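Local coordinates for heat shock protein, putative (Plasmodium falciparum, PDB 1Y6Z) that is the middle domain of an Hsp90-family chaperone that probably folds client proteins in an ATP-dependent way, at residues I6-E11 against V37-V41; L190-I194 against Y251-E255. All coordinates share one frame; numbering follows the deposited sequence.

Contact 1. Residues I6-E11 against V37-V41; sequences IWKQDE and VHFNV
The imidazole of His38 slots in among the backbone carbonyls of residues 6-11: Trp7 O and Gln9 O lie at its edge near the ring plane, while the carboxylate of Glu11 comes over one face, with OE2 3.8 Å above the plane and offset toward the rim. The side chain stands out from strand 35-41 with CG anti to the backbone N (chi1 177°), which carries the ring across to the short 3-10 turn at Ile6-Lys8. There His38 NE2 donates to Trp7 O over 3.2 Å, with an N-H...O angle of 156°, but meets the oxygen from above the carbonyl plane. CE1 of His38 also comes within 3.4 Å of Gln9 O. Glu11 sets its CB 3.8 Å from His38 ND1 and bends at chi2, its carboxylate plane turned 77° from the ring. The other nitrogen, ND1, is hydrogen-bonded to the hydroxyl of Tyr19 on helix 16-27, and Trp7 bonds through its indole N-H to Asp102. Histidine suits this place because a small flat ring offers two nitrogens to different elements, and the two bonds limit its rotation. A neutral ring protonated on NE2 would satisfy both; the Glu11 carboxylate might at most ease a positive charge.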
# COMPACT_ATOMS: atom_id res chain seq x y z
N ILE B 6 21.10 13.63 13.65
CA ILE B 6 19.81 13.05 14.06
C ILE B 6 19.46 11.75 13.30
O ILE B 6 19.05 10.78 13.92
CB ILE B 6 18.65 14.08 13.99
CG1 ILE B 6 17.33 13.49 14.52
CG2 ILE B 6 18.45 14.55 12.56
CD1 ILE B 6 16.26 14.55 14.88
N TRP B 7 19.68 11.74 11.98
CA TRP B 7 19.31 10.60 11.11
C TRP B 7 20.06 9.31 11.31
O TRP B 7 19.72 8.29 10.68
CB TRP B 7 19.38 10.98 9.63
CG TRP B 7 20.76 11.37 9.12
CD1 TRP B 7 21.75 10.54 8.64
CD2 TRP B 7 21.26 12.70 8.97
NE1 TRP B 7 22.84 11.27 8.25
CE2 TRP B 7 22.57 12.60 8.42
CE3 TRP B 7 20.75 13.97 9.27
CZ2 TRP B 7 23.35 13.72 8.16
CZ3 TRP B 7 21.53 15.09 9.00
CH2 TRP B 7 22.81 14.96 8.46
N LYS B 8 21.07 9.37 12.19
CA LYS B 8 21.92 8.25 12.57
C LYS B 8 21.64 7.77 13.99
O LYS B 8 21.97 6.63 14.34
CB LYS B 8 23.39 8.66 12.43
CG LYS B 8 24.13 7.82 11.41
CD LYS B 8 23.86 8.25 9.98
CE LYS B 8 24.64 7.37 9.04
NZ LYS B 8 26.06 7.27 9.55
N GLN B 9 21.07 8.65 14.80
CA GLN B 9 20.48 8.30 16.08
C GLN B 9 19.27 7.36 15.87
O GLN B 9 18.58 7.40 14.85
CB GLN B 9 20.07 9.57 16.83
CG GLN B 9 21.15 10.68 16.83
CD GLN B 9 20.84 11.82 17.80
OE1 GLN B 9 20.52 11.59 18.96
NE2 GLN B 9 20.93 13.06 17.32
N ASP B 10 19.00 6.50 16.85
CA ASP B 10 17.82 5.61 16.75
C ASP B 10 16.57 6.43 17.05
O ASP B 10 16.52 7.14 18.03
CB ASP B 10 17.93 4.47 17.74
CG ASP B 10 17.91 4.96 19.17
OD1 ASP B 10 18.40 6.11 19.39
OD2 ASP B 10 17.40 4.22 20.06
N GLU B 11 15.55 6.30 16.21
CA GLU B 11 14.33 7.06 16.43
C GLU B 11 13.75 6.93 17.84
O GLU B 11 13.06 7.82 18.30
CB GLU B 11 13.28 6.72 15.36
CG GLU B 11 13.00 5.20 15.21
CD GLU B 11 14.19 4.41 14.72
OE1 GLU B 11 14.26 3.19 15.07
OE2 GLU B 11 15.03 4.99 13.98
N VAL B 37 8.58 11.04 8.56
CA VAL B 37 8.96 9.64 8.81
C VAL B 37 10.50 9.55 8.73
O VAL B 37 11.11 10.19 7.86
CB VAL B 37 8.26 8.67 7.79
CG1 VAL B 37 8.49 9.09 6.39
CG2 VAL B 37 8.68 7.21 8.04
N HIS B 38 11.06 8.78 9.64
CA HIS B 38 12.51 8.56 9.71
C HIS B 38 12.66 7.05 9.42
O HIS B 38 12.07 6.23 10.12
CB HIS B 38 12.98 8.90 11.11
CG HIS B 38 14.44 8.64 11.36
ND1 HIS B 38 15.00 8.75 12.60
CD2 HIS B 38 15.45 8.32 10.52
CE1 HIS B 38 16.30 8.47 12.53
NE2 HIS B 38 16.60 8.23 11.28
N PHE B 39 13.37 6.73 8.34
CA PHE B 39 13.63 5.33 8.06
C PHE B 39 15.07 5.07 7.72
O PHE B 39 15.83 5.96 7.32
CB PHE B 39 12.65 4.81 6.99
CG PHE B 39 12.78 5.45 5.66
CD1 PHE B 39 13.39 4.76 4.60
CD2 PHE B 39 12.27 6.73 5.42
CE1 PHE B 39 13.49 5.31 3.35
CE2 PHE B 39 12.38 7.31 4.15
CZ PHE B 39 12.98 6.59 3.10
N ASN B 40 15.45 3.81 7.86
CA ASN B 40 16.83 3.40 7.61
C ASN B 40 16.74 2.13 6.80
O ASN B 40 15.89 1.27 7.10
CB ASN B 40 17.53 3.13 8.93
CG ASN B 40 17.61 4.37 9.83
OD1 ASN B 40 18.12 5.42 9.43
ND2 ASN B 40 17.09 4.24 11.05
N VAL B 41 17.53 2.07 5.74
CA VAL B 41 17.63 0.85 4.97
C VAL B 41 19.03 0.25 5.14
O VAL B 41 20.02 0.96 5.04
CB VAL B 41 17.32 1.11 3.50
CG1 VAL B 41 17.32 -0.19 2.74
CG2 VAL B 41 15.94 1.76 3.39

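Contact 2. Residues L190-I194 against Y251-E255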
# COMPACT_ATOMS: atom_id res chain seq x y z
N LEU B 190 -12.57 9.61 -3.90
CA LEU B 190 -13.13 8.75 -4.92
C LEU B 190 -13.79 7.47 -4.34
O LEU B 190 -14.88 7.03 -4.78
CB LEU B 190 -12.12 8.44 -6.02
CG LEU B 190 -11.51 9.65 -6.81
CD1 LEU B 190 -10.47 9.18 -7.89
CD2 LEU B 190 -12.61 10.51 -7.46
N ASP B 191 -13.15 6.87 -3.35
CA ASP B 191 -13.68 5.60 -2.82
C ASP B 191 -15.04 5.81 -2.15
O ASP B 191 -15.91 4.93 -2.21
CB ASP B 191 -12.69 4.98 -1.83
CG ASP B 191 -11.39 4.53 -2.49
OD1 ASP B 191 -10.39 4.49 -1.76
OD2 ASP B 191 -11.31 4.17 -3.70
N SER B 192 -15.24 6.97 -1.54
CA SER B 192 -16.49 7.30 -0.92
C SER B 192 -17.56 7.53 -1.99
O SER B 192 -18.70 7.11 -1.81
CB SER B 192 -16.40 8.51 -0.01
OG SER B 192 -15.53 8.28 1.08
N TYR B 193 -17.17 8.17 -3.09
CA TYR B 193 -18.05 8.27 -4.25
C TYR B 193 -18.47 6.88 -4.71
O TYR B 193 -19.65 6.65 -4.94
CB TYR B 193 -17.43 9.06 -5.41
CG TYR B 193 -18.31 9.25 -6.65
CD1 TYR B 193 -18.81 10.50 -6.99
CD2 TYR B 193 -18.60 8.18 -7.49
CE1 TYR B 193 -19.57 10.68 -8.15
CE2 TYR B 193 -19.40 8.34 -8.61
CZ TYR B 193 -19.88 9.58 -8.93
OH TYR B 193 -20.65 9.69 -10.08
N ILE B 194 -17.49 6.00 -4.92
CA ILE B 194 -17.75 4.64 -5.36
C ILE B 194 -18.76 3.93 -4.43
O ILE B 194 -19.71 3.31 -4.91
CB ILE B 194 -16.46 3.79 -5.48
CG1 ILE B 194 -15.65 4.26 -6.70
CG2 ILE B 194 -16.81 2.28 -5.57
CD1 ILE B 194 -14.23 3.72 -6.79
N TYR B 251 -10.31 4.29 -12.84
CA TYR B 251 -9.99 4.33 -11.43
C TYR B 251 -10.57 3.10 -10.79
O TYR B 251 -11.80 2.99 -10.63
CB TYR B 251 -10.51 5.58 -10.72
CG TYR B 251 -10.22 5.54 -9.22
CD1 TYR B 251 -8.91 5.71 -8.72
CD2 TYR B 251 -11.24 5.29 -8.30
CE1 TYR B 251 -8.65 5.64 -7.35
CE2 TYR B 251 -10.98 5.23 -6.92
CZ TYR B 251 -9.66 5.39 -6.48
OH TYR B 251 -9.39 5.36 -5.16
N LYS B 252 -9.69 2.19 -10.42
CA LYS B 252 -10.05 0.94 -9.76
C LYS B 252 -11.13 0.25 -10.60
O LYS B 252 -12.08 -0.29 -10.08
CB LYS B 252 -10.49 1.13 -8.29
CG LYS B 252 -9.39 1.63 -7.32
CD LYS B 252 -9.80 1.57 -5.83
CE LYS B 252 -8.68 2.17 -4.96
NZ LYS B 252 -9.12 2.59 -3.58
N GLY B 253 -10.95 0.32 -11.92
CA GLY B 253 -11.78 -0.40 -12.90
C GLY B 253 -13.00 0.38 -13.39
O GLY B 253 -13.72 -0.11 -14.27
N TYR B 254 -13.23 1.56 -12.81
CA TYR B 254 -14.34 2.47 -13.18
C TYR B 254 -13.93 3.48 -14.23
O TYR B 254 -12.87 4.07 -14.14
CB TYR B 254 -14.84 3.24 -11.96
CG TYR B 254 -15.48 2.35 -10.95
CD1 TYR B 254 -14.75 1.86 -9.88
CD2 TYR B 254 -16.80 1.94 -11.09
CE1 TYR B 254 -15.34 1.00 -8.94
CE2 TYR B 254 -17.41 1.10 -10.17
CZ TYR B 254 -16.67 0.63 -9.11
OH TYR B 254 -17.28 -0.20 -8.19
N GLU B 255 -14.79 3.67 -15.21
CA GLU B 255 -14.60 4.73 -16.16
C GLU B 255 -15.00 6.03 -15.48
O GLU B 255 -15.85 6.03 -14.60
CB GLU B 255 -15.42 4.43 -17.41
CG GLU B 255 -14.64 3.57 -18.37
CD GLU B 255 -15.51 2.92 -19.39
OE1 GLU B 255 -15.39 1.67 -19.53
OE2 GLU B 255 -16.31 3.65 -20.04
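Tyr251 lies with its ring flat between two aliphatic groups. Its CG is anti to the backbone N (chi1 177°), which carries the ring out to the helix. Leu190 CD1 sits over the centre of one face, 3.8 Å from the Tyr251 ring centroid and only 6° off the normal, a CH-pi contact, and CG of the neighbouring Lys252 covers the opposite face. Ile194 comes to the edge instead, its CD1 3.6 Å from Tyr251 CE2. The same methyl lies equally close to Tyr254 CE1, between the two rings, while the other branch of Ile194, CG2, comes 3.6 Å from Tyr254 OH; beta-branching gives this second hold.

Polar groups close one margin of this apolar patch. Asp191 and Tyr251 cross at about a right angle, though carboxylate and ring planes are only 29° apart. Tyr251 OH donates to Asp191 OD2 over 2.7 Å, from above the carboxylate plane. Lys252 NZ, its chain extended beyond CG, reaches Asp191 OD2 on the syn side, also at 2.7 Å, forming a salt bridge; its bond to OD1 is weak. The two donors, on opposite faces of its plane, hold the carboxylate in place, and the lysine's charge probably keeps it ionised.

Tyr251 to Tyr254 form a type I' beta turn, with Lys252 and Gly253 at positive phi, easy for glycine. The turn links helix 237-249 to strand 256-258, so the contact docks helix 190-195 onto a helix-to-strand connection of the smaller, C-terminal alpha-beta-alpha subdomain of the Hsp90 middle domain, with its parallel sheet 231-234, 204-208, 256-258.

Contact 1 closes before contact 2 opens along the chain, and the two lie on opposite sides of its centre, 36 Å between centres and about 21 Å between nearest atoms. They share no sheet. Contact 1 belongs to the mixed five-stranded sheet, where it ties the N-terminal loop to edge strand 35-41; contact 2 lies beside the parallel sheet 231-234, 204-208, 256-258. The long helices 121-141 and 145-164 come between them in sequence. Helix 121-141 packs on the strand of contact 1, and Arg127 of the second subunit packs on Ile194 of contact 2. Contact 1 thus lies in the large alpha-beta-alpha subdomain and contact 2 in the small one, consistent with the known layout of Hsp90 middle domains.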